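PDB 2B1E: exocyst complex component EXO70 from Saccharomyces cerevisiae, which acts in the secretory pathway as a subunit of the exocyst, which tethers secretory vesicles to sites of exocytosis, and helps that complex assemble. Local coordinates for residues 378-383 against 450-455; 389-394 against 411-416; 419-424 against 443-448; 495-500 against 557-562. All coordinates share one frame; numbering follows the deposited sequence.

Contact 1 of 4, residues 378-383 against 450-455; sequences TLAVNL and KRYISY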
# COMPACT_ATOMS: atom_id res chain seq x y z
N THR A 378 20.44 -5.44 -2.82
CA THR A 378 20.48 -6.53 -1.86
C THR A 378 20.59 -7.87 -2.56
O THR A 378 21.32 -8.76 -2.11
CB THR A 378 19.23 -6.51 -0.95
OG1 THR A 378 19.14 -5.22 -0.32
CG2 THR A 378 19.31 -7.60 0.12
N LEU A 379 19.87 -8.03 -3.66
CA LEU A 379 19.92 -9.27 -4.43
C LEU A 379 21.33 -9.51 -4.99
O LEU A 379 21.90 -10.59 -4.84
CB LEU A 379 18.92 -9.21 -5.59
CG LEU A 379 19.01 -10.37 -6.59
CD1 LEU A 379 18.63 -11.70 -5.90
CD2 LEU A 379 18.08 -10.09 -7.75
N ALA A 380 21.88 -8.50 -5.65
CA ALA A 380 23.20 -8.61 -6.24
C ALA A 380 24.30 -8.92 -5.22
O ALA A 380 25.05 -9.87 -5.40
CB ALA A 380 23.55 -7.33 -7.02
N VAL A 381 24.38 -8.12 -4.16
CA VAL A 381 25.41 -8.32 -3.14
C VAL A 381 25.28 -9.66 -2.42
O VAL A 381 26.27 -10.33 -2.16
CB VAL A 381 25.42 -7.16 -2.10
CG1 VAL A 381 24.17 -7.21 -1.25
CG2 VAL A 381 26.67 -7.26 -1.23
N ASN A 382 24.06 -10.06 -2.08
CA ASN A 382 23.86 -11.34 -1.40
C ASN A 382 24.17 -12.53 -2.31
O ASN A 382 24.70 -13.54 -1.86
CB ASN A 382 22.44 -11.42 -0.84
CG ASN A 382 22.33 -10.73 0.49
OD1 ASN A 382 22.61 -11.34 1.53
ND2 ASN A 382 21.96 -9.45 0.48
N LEU A 383 23.87 -12.40 -3.60
CA LEU A 383 24.23 -13.47 -4.52
C LEU A 383 25.76 -13.49 -4.59
O LEU A 383 26.36 -14.55 -4.72
CB LEU A 383 23.66 -13.22 -5.91
CG LEU A 383 22.20 -13.58 -6.14
CD1 LEU A 383 21.80 -13.19 -7.55
CD2 LEU A 383 21.98 -15.07 -5.90
N LYS A 450 28.08 -1.78 -13.76
CA LYS A 450 29.46 -1.42 -14.01
C LYS A 450 30.38 -2.07 -12.98
O LYS A 450 31.52 -2.43 -13.30
CB LYS A 450 29.63 0.10 -14.00
CG LYS A 450 28.97 0.75 -15.21
CD LYS A 450 28.96 2.27 -15.14
CE LYS A 450 28.15 2.83 -16.30
NZ LYS A 450 27.98 4.30 -16.20
N ARG A 451 29.90 -2.22 -11.75
CA ARG A 451 30.70 -2.84 -10.70
C ARG A 451 31.08 -4.26 -11.12
O ARG A 451 32.25 -4.63 -11.04
CB ARG A 451 29.91 -2.91 -9.38
CG ARG A 451 30.64 -3.64 -8.25
CD ARG A 451 29.67 -4.08 -7.14
NE ARG A 451 29.03 -2.95 -6.48
CZ ARG A 451 28.04 -3.07 -5.59
NH1 ARG A 451 27.58 -4.27 -5.27
NH2 ARG A 451 27.53 -1.98 -5.02
N TYR A 452 30.10 -5.03 -11.59
CA TYR A 452 30.36 -6.40 -11.99
C TYR A 452 31.00 -6.52 -13.37
O TYR A 452 31.62 -7.53 -13.69
CB TYR A 452 29.08 -7.23 -11.83
CG TYR A 452 28.70 -7.31 -10.37
CD1 TYR A 452 29.50 -8.01 -9.46
CD2 TYR A 452 27.64 -6.55 -9.85
CE1 TYR A 452 29.28 -7.94 -8.09
CE2 TYR A 452 27.41 -6.48 -8.48
CZ TYR A 452 28.23 -7.17 -7.60
OH TYR A 452 28.04 -7.07 -6.23
N ILE A 453 30.86 -5.48 -14.19
CA ILE A 453 31.53 -5.48 -15.49
C ILE A 453 32.99 -5.34 -15.05
O ILE A 453 33.88 -6.02 -15.57
CB ILE A 453 31.15 -4.24 -16.34
CG1 ILE A 453 29.75 -4.43 -16.94
CG2 ILE A 453 32.20 -4.00 -17.42
CD1 ILE A 453 29.09 -3.11 -17.40
N SER A 454 33.22 -4.46 -14.08
CA SER A 454 34.56 -4.24 -13.56
C SER A 454 35.15 -5.53 -12.98
O SER A 454 36.34 -5.80 -13.14
CB SER A 454 34.53 -3.12 -12.50
OG SER A 454 35.83 -2.57 -12.34
N TYR A 455 34.33 -6.34 -12.31
CA TYR A 455 34.81 -7.63 -11.79
C TYR A 455 35.37 -8.46 -12.95
O TYR A 455 36.43 -9.07 -12.83
CB TYR A 455 33.67 -8.42 -11.12
CG TYR A 455 33.50 -8.20 -9.63
CD1 TYR A 455 33.37 -6.92 -9.11
CD2 TYR A 455 33.44 -9.28 -8.75
CE1 TYR A 455 33.18 -6.71 -7.76
CE2 TYR A 455 33.23 -9.07 -7.37
CZ TYR A 455 33.11 -7.78 -6.90
OH TYR A 455 32.93 -7.54 -5.55
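The phenol oxygen of Tyr452 comes up beside helix 364-391, where Arg451 and Glu384 hold it. Arg451 donates from NH1 to Tyr452 OH at 3.0 Å, a fairly straight bond (156°) lying in the plane of the guanidinium, and Glu384 OE1 forms the second hydrogen bond. Arg451 also lays its aliphatic part on the ring, with Arg451 CG 4.2 Å above the centre of one Tyr452 face. Tyrosine and arginine thus travel together across the gap between the helices.

Contact with 378-383 itself is lighter. Ala380 CB meets Tyr452 CE2 obliquely at 4.2 Å, while Val381 is approached through its CA by the hydroxyl oxygen. Placing CG opposite the carbonyl carbon (chi1 -65°) brings the ring alongside Ala380. A phenylalanine at Tyr452 would keep the apolar touch, but would probably leave Arg451 NH1 and Glu384 OE1 without the oxygen that joins them.

Within the C-terminal helical bundle, Tyr452 thus spans from helix 440-473 to helix 364-391. Helix 410-429 touches the tyrosine through Ile417 and Leu418, and helices 268-299 and 311-323 pack on other sides of 378-383.

Contact 2 of 4, residues 389-394 against 411-416; sequences IALMPN and QRIGFF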
# COMPACT_ATOMS: atom_id res chain seq x y z
N ILE A 389 31.51 -17.35 -0.81
CA ILE A 389 31.56 -18.41 0.19
C ILE A 389 31.60 -19.78 -0.49
O ILE A 389 32.20 -20.73 0.01
CB ILE A 389 30.32 -18.34 1.11
CG1 ILE A 389 30.36 -17.06 1.94
CG2 ILE A 389 30.26 -19.56 2.01
CD1 ILE A 389 29.13 -16.83 2.79
N ALA A 390 30.94 -19.87 -1.64
CA ALA A 390 30.89 -21.11 -2.40
C ALA A 390 32.24 -21.43 -3.05
O ALA A 390 32.65 -22.59 -3.07
CB ALA A 390 29.80 -21.02 -3.46
N LEU A 391 32.91 -20.41 -3.59
CA LEU A 391 34.19 -20.62 -4.26
C LEU A 391 35.40 -20.55 -3.34
O LEU A 391 36.45 -21.10 -3.66
CB LEU A 391 34.38 -19.62 -5.40
CG LEU A 391 33.35 -19.66 -6.53
CD1 LEU A 391 33.59 -18.49 -7.46
CD2 LEU A 391 33.45 -20.98 -7.28
N MET A 392 35.26 -19.84 -2.22
CA MET A 392 36.34 -19.69 -1.24
C MET A 392 35.73 -19.85 0.16
O MET A 392 35.54 -18.88 0.89
CB MET A 392 37.00 -18.31 -1.37
CG MET A 392 37.63 -18.05 -2.75
SD MET A 392 38.25 -16.36 -2.95
CE MET A 392 39.99 -16.63 -2.72
N PRO A 393 35.40 -21.09 0.53
CA PRO A 393 34.80 -21.45 1.82
C PRO A 393 35.52 -20.89 3.05
O PRO A 393 34.87 -20.51 4.03
CB PRO A 393 34.84 -22.98 1.80
CG PRO A 393 34.75 -23.31 0.36
CD PRO A 393 35.66 -22.30 -0.28
N ASN A 394 36.84 -20.83 2.99
CA ASN A 394 37.65 -20.36 4.12
C ASN A 394 37.90 -18.87 4.26
O ASN A 394 38.34 -18.42 5.32
CB ASN A 394 39.00 -21.07 4.09
CG ASN A 394 38.88 -22.55 4.35
OD1 ASN A 394 38.52 -22.97 5.45
ND2 ASN A 394 39.16 -23.36 3.33
N GLN A 411 36.31 -12.84 -12.12
CA GLN A 411 35.78 -12.98 -13.47
C GLN A 411 34.48 -13.78 -13.48
O GLN A 411 33.49 -13.33 -14.04
CB GLN A 411 36.82 -13.65 -14.39
CG GLN A 411 36.31 -13.83 -15.83
CD GLN A 411 37.42 -14.25 -16.78
OE1 GLN A 411 38.12 -15.23 -16.54
NE2 GLN A 411 37.58 -13.50 -17.86
N ARG A 412 34.49 -14.95 -12.83
CA ARG A 412 33.31 -15.81 -12.77
C ARG A 412 32.18 -15.20 -11.94
O ARG A 412 31.01 -15.28 -12.33
CB ARG A 412 33.66 -17.19 -12.20
CG ARG A 412 32.43 -18.08 -12.05
CD ARG A 412 32.70 -19.46 -11.47
NE ARG A 412 31.44 -20.20 -11.37
CZ ARG A 412 31.31 -21.44 -10.91
NH1 ARG A 412 32.37 -22.12 -10.49
NH2 ARG A 412 30.11 -22.00 -10.87
N ILE A 413 32.52 -14.64 -10.78
CA ILE A 413 31.51 -14.03 -9.92
C ILE A 413 30.91 -12.84 -10.67
O ILE A 413 29.69 -12.62 -10.64
CB ILE A 413 32.12 -13.58 -8.57
CG1 ILE A 413 32.52 -14.81 -7.75
CG2 ILE A 413 31.13 -12.70 -7.82
CD1 ILE A 413 33.47 -14.52 -6.56
N GLY A 414 31.75 -12.08 -11.35
CA GLY A 414 31.25 -10.94 -12.11
C GLY A 414 30.23 -11.38 -13.15
O GLY A 414 29.17 -10.77 -13.32
N PHE A 415 30.56 -12.46 -13.86
CA PHE A 415 29.69 -13.01 -14.90
C PHE A 415 28.38 -13.49 -14.28
O PHE A 415 27.29 -13.18 -14.77
CB PHE A 415 30.41 -14.18 -15.59
CG PHE A 415 29.57 -14.89 -16.62
CD1 PHE A 415 29.30 -14.29 -17.85
CD2 PHE A 415 29.03 -16.14 -16.35
CE1 PHE A 415 28.51 -14.94 -18.81
CE2 PHE A 415 28.24 -16.80 -17.31
CZ PHE A 415 27.98 -16.20 -18.54
N PHE A 416 28.48 -14.26 -13.20
CA PHE A 416 27.31 -14.78 -12.50
C PHE A 416 26.35 -13.65 -12.10
O PHE A 416 25.15 -13.72 -12.39
CB PHE A 416 27.78 -15.58 -11.27
CG PHE A 416 26.67 -16.04 -10.35
CD1 PHE A 416 25.59 -16.78 -10.84
CD2 PHE A 416 26.73 -15.77 -8.99
CE1 PHE A 416 24.59 -17.24 -9.99
CE2 PHE A 416 25.74 -16.23 -8.11
CZ PHE A 416 24.66 -16.96 -8.61
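Leu391 divides its two methyl groups between neighbouring residues of helix 410-429. Leu391 CD1 lies 3.8 Å from Ile413 CG1, with Ile413 CD1 a little farther off. Leu391 CD2 goes to the arginine and stands 3.6 Å from Arg412 NH1, set obliquely to the guanidinium.

The torsions place these groups. With chi1 at -61°, Leu391 CG lies opposite the carbonyl carbon, and the side chain extends from the last helical turn to 411-416. Ile413 likewise keeps CG1 opposite its carbonyl carbon, and the leucine and isoleucine lie alongside, pointing contrary ways. Arg412 behaves differently: CG is anti to the backbone N (chi1 177°), and the chain stays extended as far as NE, which carries the flat group out beside the leucine. Its charged end is steadied elsewhere, because NE is hydrogen-bonded to Asn307 OD1 and NH2 makes a weak bond to Pro304 O. The leucine therefore packs against an arginine whose rotation is already restrained.

Met392 is the first residue to leave helical geometry, which places Leu391 at the very end of helix 364-391, while 411-416 begins the next long helix just after its start. The example is that of a helical hairpin: two successive, roughly antiparallel helices, joined by a long loop, meet near their connection through one leucine packed on an isoleucine and an arginine.

Contact 3 of 4, residues 419-424 against 443-448; sequences MNLTLV and SRLERL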
# COMPACT_ATOMS: atom_id res chain seq x y z
N MET A 419 24.66 -12.12 -15.18
CA MET A 419 23.63 -12.94 -15.82
C MET A 419 22.31 -12.76 -15.09
O MET A 419 21.24 -12.78 -15.70
CB MET A 419 24.03 -14.43 -15.85
CG MET A 419 25.06 -14.80 -16.93
SD MET A 419 24.55 -14.45 -18.65
CE MET A 419 23.35 -15.75 -18.89
N ASN A 420 22.39 -12.59 -13.77
CA ASN A 420 21.18 -12.40 -13.00
C ASN A 420 20.65 -10.98 -13.21
O ASN A 420 19.45 -10.79 -13.41
CB ASN A 420 21.45 -12.67 -11.51
CG ASN A 420 21.59 -14.16 -11.21
OD1 ASN A 420 22.64 -14.77 -11.42
ND2 ASN A 420 20.52 -14.76 -10.72
N LEU A 421 21.53 -9.99 -13.18
CA LEU A 421 21.10 -8.61 -13.39
C LEU A 421 20.47 -8.44 -14.77
O LEU A 421 19.70 -7.51 -14.99
CB LEU A 421 22.26 -7.64 -13.22
CG LEU A 421 22.75 -7.38 -11.79
CD1 LEU A 421 24.02 -6.52 -11.84
CD2 LEU A 421 21.65 -6.70 -10.97
N THR A 422 20.81 -9.33 -15.70
CA THR A 422 20.25 -9.27 -17.05
C THR A 422 18.75 -9.51 -16.97
O THR A 422 17.96 -8.79 -17.60
CB THR A 422 20.90 -10.31 -17.98
OG1 THR A 422 22.19 -9.84 -18.38
CG2 THR A 422 20.04 -10.53 -19.23
N LEU A 423 18.34 -10.52 -16.20
CA LEU A 423 16.92 -10.80 -16.05
C LEU A 423 16.31 -9.64 -15.26
O LEU A 423 15.20 -9.20 -15.55
CB LEU A 423 16.68 -12.12 -15.30
CG LEU A 423 15.20 -12.36 -14.97
CD1 LEU A 423 14.39 -12.40 -16.25
CD2 LEU A 423 15.04 -13.66 -14.20
N VAL A 424 17.04 -9.13 -14.26
CA VAL A 424 16.54 -8.01 -13.46
C VAL A 424 16.16 -6.82 -14.34
O VAL A 424 15.09 -6.23 -14.18
CB VAL A 424 17.59 -7.53 -12.44
CG1 VAL A 424 17.17 -6.19 -11.84
CG2 VAL A 424 17.76 -8.56 -11.35
N SER A 443 20.03 4.94 -12.94
CA SER A 443 21.44 5.27 -12.80
C SER A 443 22.09 4.38 -11.74
O SER A 443 23.27 4.03 -11.86
CB SER A 443 21.60 6.74 -12.42
OG SER A 443 21.14 6.99 -11.11
N ARG A 444 21.34 4.01 -10.71
CA ARG A 444 21.89 3.13 -9.68
C ARG A 444 22.09 1.74 -10.27
O ARG A 444 23.10 1.09 -10.00
CB ARG A 444 20.96 3.04 -8.47
CG ARG A 444 20.99 4.27 -7.58
CD ARG A 444 20.08 4.12 -6.36
NE ARG A 444 20.49 3.01 -5.50
CZ ARG A 444 19.94 2.72 -4.33
NH1 ARG A 444 18.94 3.47 -3.86
NH2 ARG A 444 20.38 1.69 -3.62
N LEU A 445 21.14 1.30 -11.08
CA LEU A 445 21.23 -0.00 -11.72
C LEU A 445 22.42 -0.03 -12.68
O LEU A 445 23.07 -1.06 -12.85
CB LEU A 445 19.94 -0.31 -12.49
CG LEU A 445 19.89 -1.65 -13.22
CD1 LEU A 445 20.10 -2.81 -12.24
CD2 LEU A 445 18.55 -1.78 -13.91
N GLU A 446 22.69 1.10 -13.33
CA GLU A 446 23.84 1.16 -14.23
C GLU A 446 25.10 1.07 -13.39
O GLU A 446 26.06 0.40 -13.77
CB GLU A 446 23.83 2.44 -15.06
CG GLU A 446 22.78 2.45 -16.17
CD GLU A 446 22.94 1.29 -17.15
OE1 GLU A 446 24.00 1.18 -17.80
OE2 GLU A 446 22.00 0.48 -17.26
N ARG A 447 25.09 1.73 -12.24
CA ARG A 447 26.25 1.68 -11.37
C ARG A 447 26.48 0.25 -10.89
O ARG A 447 27.61 -0.20 -10.78
CB ARG A 447 26.09 2.62 -10.17
CG ARG A 447 26.40 4.08 -10.48
CD ARG A 447 26.74 4.87 -9.22
NE ARG A 447 25.55 5.25 -8.45
CZ ARG A 447 24.67 6.16 -8.83
NH1 ARG A 447 24.83 6.80 -9.99
NH2 ARG A 447 23.64 6.46 -8.06
N LEU A 448 25.39 -0.47 -10.62
CA LEU A 448 25.48 -1.86 -10.18
C LEU A 448 26.15 -2.72 -11.26
O LEU A 448 27.06 -3.49 -10.97
CB LEU A 448 24.09 -2.45 -9.91
CG LEU A 448 23.76 -2.96 -8.50
CD1 LEU A 448 22.59 -3.92 -8.61
CD2 LEU A 448 24.96 -3.66 -7.87
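Apolar packing carries the whole of this contact, and Leu421 is at its centre. Leu421 CD2 meets Leu448 CD1 at 3.8 Å, the two side chains set roughly perpendicular. The same Leu421 methyl also faces Leu445 CD1, more loosely, at 4.4 Å. Val424, one turn further along, adds CG1 against that Leu445 methyl, so Leu445 CD1 lies near both Leu421 and Val424. The bond to CB in Leu445 does not aim at the other helix; a chi1 of 180° helps swing the branched end across.

Two arginines of 443-448 form polar bonds with other parts of the chain. Arg444 makes salt bridges to Asp374 and Asp377 and a further hydrogen bond from NE to Thr353 OG1. Arg447 bonds through NH2 to the backbone oxygen of Thr353, and Ser443 O lies against one face of its guanidinium, toward the rim. The salt bridges of Arg444 tie the segment to helix 364-391, which Leu448 also touches through Ile376.

The axes of 419-424 and 443-448 run nearly antiparallel (162°), 11.7 Å apart at their closest. Leucine and valine packing between consecutive, nearly antiparallel helices is what is expected of the helical bundles that form the Exo70 rod.

Contact 4 of 4, residues 495-500 against 557-562; sequences EGFEDL and TVLNQL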
# COMPACT_ATOMS: atom_id res chain seq x y z
N GLU A 495 51.82 -16.28 -21.67
CA GLU A 495 51.19 -17.24 -20.77
C GLU A 495 50.01 -16.61 -20.03
O GLU A 495 48.97 -17.25 -19.86
CB GLU A 495 52.20 -17.78 -19.76
CG GLU A 495 53.22 -18.76 -20.36
CD GLU A 495 54.30 -19.17 -19.36
OE1 GLU A 495 53.95 -19.66 -18.26
OE2 GLU A 495 55.50 -19.01 -19.68
N GLY A 496 50.16 -15.36 -19.61
CA GLY A 496 49.09 -14.69 -18.91
C GLY A 496 47.94 -14.39 -19.84
O GLY A 496 46.77 -14.55 -19.47
N PHE A 497 48.27 -13.94 -21.05
CA PHE A 497 47.28 -13.61 -22.08
C PHE A 497 46.46 -14.85 -22.46
O PHE A 497 45.23 -14.84 -22.41
CB PHE A 497 47.98 -13.08 -23.34
CG PHE A 497 47.05 -12.78 -24.49
CD1 PHE A 497 46.20 -11.67 -24.44
CD2 PHE A 497 46.98 -13.63 -25.59
CE1 PHE A 497 45.30 -11.40 -25.48
CE2 PHE A 497 46.09 -13.38 -26.64
CZ PHE A 497 45.24 -12.26 -26.58
N GLU A 498 47.16 -15.91 -22.85
CA GLU A 498 46.53 -17.16 -23.25
C GLU A 498 45.68 -17.77 -22.14
O GLU A 498 44.60 -18.31 -22.40
CB GLU A 498 47.60 -18.15 -23.72
CG GLU A 498 48.06 -17.89 -25.16
CD GLU A 498 49.48 -18.31 -25.42
OE1 GLU A 498 49.99 -19.19 -24.68
OE2 GLU A 498 50.11 -17.78 -26.36
N ASP A 499 46.16 -17.69 -20.90
CA ASP A 499 45.40 -18.24 -19.78
C ASP A 499 44.08 -17.47 -19.63
O ASP A 499 43.04 -18.07 -19.38
CB ASP A 499 46.22 -18.12 -18.49
CG ASP A 499 45.58 -18.86 -17.32
OD1 ASP A 499 44.94 -18.21 -16.47
OD2 ASP A 499 45.74 -20.09 -17.26
N LEU A 500 44.14 -16.15 -19.78
CA LEU A 500 42.95 -15.31 -19.66
C LEU A 500 42.01 -15.52 -20.84
O LEU A 500 40.80 -15.55 -20.66
CB LEU A 500 43.33 -13.83 -19.54
CG LEU A 500 43.04 -13.10 -18.22
CD1 LEU A 500 43.52 -11.66 -18.29
CD2 LEU A 500 41.54 -13.14 -17.92
N THR A 557 43.53 -10.01 -33.53
CA THR A 557 42.65 -11.03 -34.09
C THR A 557 42.12 -11.98 -33.02
O THR A 557 40.93 -12.32 -33.02
CB THR A 557 43.38 -11.83 -35.20
OG1 THR A 557 43.83 -10.92 -36.21
CG2 THR A 557 42.45 -12.86 -35.84
N VAL A 558 43.00 -12.40 -32.12
CA VAL A 558 42.60 -13.29 -31.04
C VAL A 558 41.52 -12.62 -30.21
O VAL A 558 40.47 -13.20 -29.95
CB VAL A 558 43.79 -13.62 -30.12
CG1 VAL A 558 43.31 -14.38 -28.90
CG2 VAL A 558 44.80 -14.43 -30.89
N LEU A 559 41.78 -11.39 -29.78
CA LEU A 559 40.82 -10.67 -28.98
C LEU A 559 39.49 -10.44 -29.68
O LEU A 559 38.44 -10.57 -29.06
CB LEU A 559 41.39 -9.32 -28.54
CG LEU A 559 42.42 -9.37 -27.41
CD1 LEU A 559 42.75 -7.94 -27.00
CD2 LEU A 559 41.85 -10.15 -26.22
N ASN A 560 39.53 -10.09 -30.97
CA ASN A 560 38.29 -9.86 -31.70
C ASN A 560 37.45 -11.13 -31.75
O ASN A 560 36.22 -11.08 -31.63
CB ASN A 560 38.56 -9.38 -33.13
CG ASN A 560 39.01 -7.92 -33.20
OD1 ASN A 560 38.45 -7.05 -32.53
ND2 ASN A 560 40.00 -7.65 -34.04
N GLN A 561 38.10 -12.27 -31.92
CA GLN A 561 37.37 -13.54 -31.98
C GLN A 561 36.81 -13.89 -30.61
O GLN A 561 35.73 -14.47 -30.50
CB GLN A 561 38.29 -14.66 -32.47
CG GLN A 561 38.61 -14.60 -33.95
CD GLN A 561 39.56 -15.70 -34.39
OE1 GLN A 561 40.75 -15.69 -34.06
NE2 GLN A 561 39.03 -16.68 -35.13
N LEU A 562 37.55 -13.54 -29.57
CA LEU A 562 37.11 -13.81 -28.21
C LEU A 562 35.89 -12.99 -27.83
O LEU A 562 34.95 -13.51 -27.22
CB LEU A 562 38.24 -13.49 -27.23
CG LEU A 562 37.85 -13.46 -25.75
CD1 LEU A 562 37.40 -14.85 -25.31
CD2 LEU A 562 39.04 -12.98 -24.93
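The far end of the Phe497 ring meets side chains of helix 552-563, and each partner approaches it differently. Leu559 CD2 sits at the ring edge, close to the plane, 3.7 Å from Phe497 CE1. Val558 CG1 approaches obliquely and is shared by two ring atoms, standing 3.7 Å from Phe497 CZ and equally near CE2. The tip of the ring is therefore held between the side chains of two consecutive residues.

Phe497 and Val558 meet head-on from their separate helices, whereas Leu559 passes the ring at a slant. With CG anti to the backbone N (chi1 177°), the phenyl group is carried over to helix 552-563, although the bond to CB does not point there. Replacing Phe497 by an alanine would probably open a gap in front of Val558 CG1 and Leu559 CD2, since the ring supplies all the close contacts between the two segments.

Beyond the ring, Leu559 continues onto Val526 and Met527 of helix 512-537, and Leu500 rests on Trp460 of helix 440-473. Glu498 turns elsewhere, to a salt bridge with Lys549. The phenyl ring thus packs helix 483-504 on helix 552-563, two helices not consecutive in the chain, within the C-terminal helical bundle of Exo70.

In the fold
Contacts 1 and 3 lie deepest, with every touching residue buried and their centres only 8 Å apart; Ala380 and Leu448 link them directly. Contact 2, at the end of helix 364-391, is partly buried and sets aliphatic groups against a charged chain. Contact 4 is mostly buried, with Val558 partly exposed, and lies farther out along the rod. Helix 364-391 serves contacts 1 and 2, helix 410-429 contacts 2 and 3, and helix 440-473 contacts 1 and 3, so three helices close on one another pairwise. Chemistry varies accordingly: a tethered tyrosine in contact 1, only aliphatic meetings in contact 3, and a phenyl ring in contact 4, which meets contact 2 where Gln411 packs on Leu500.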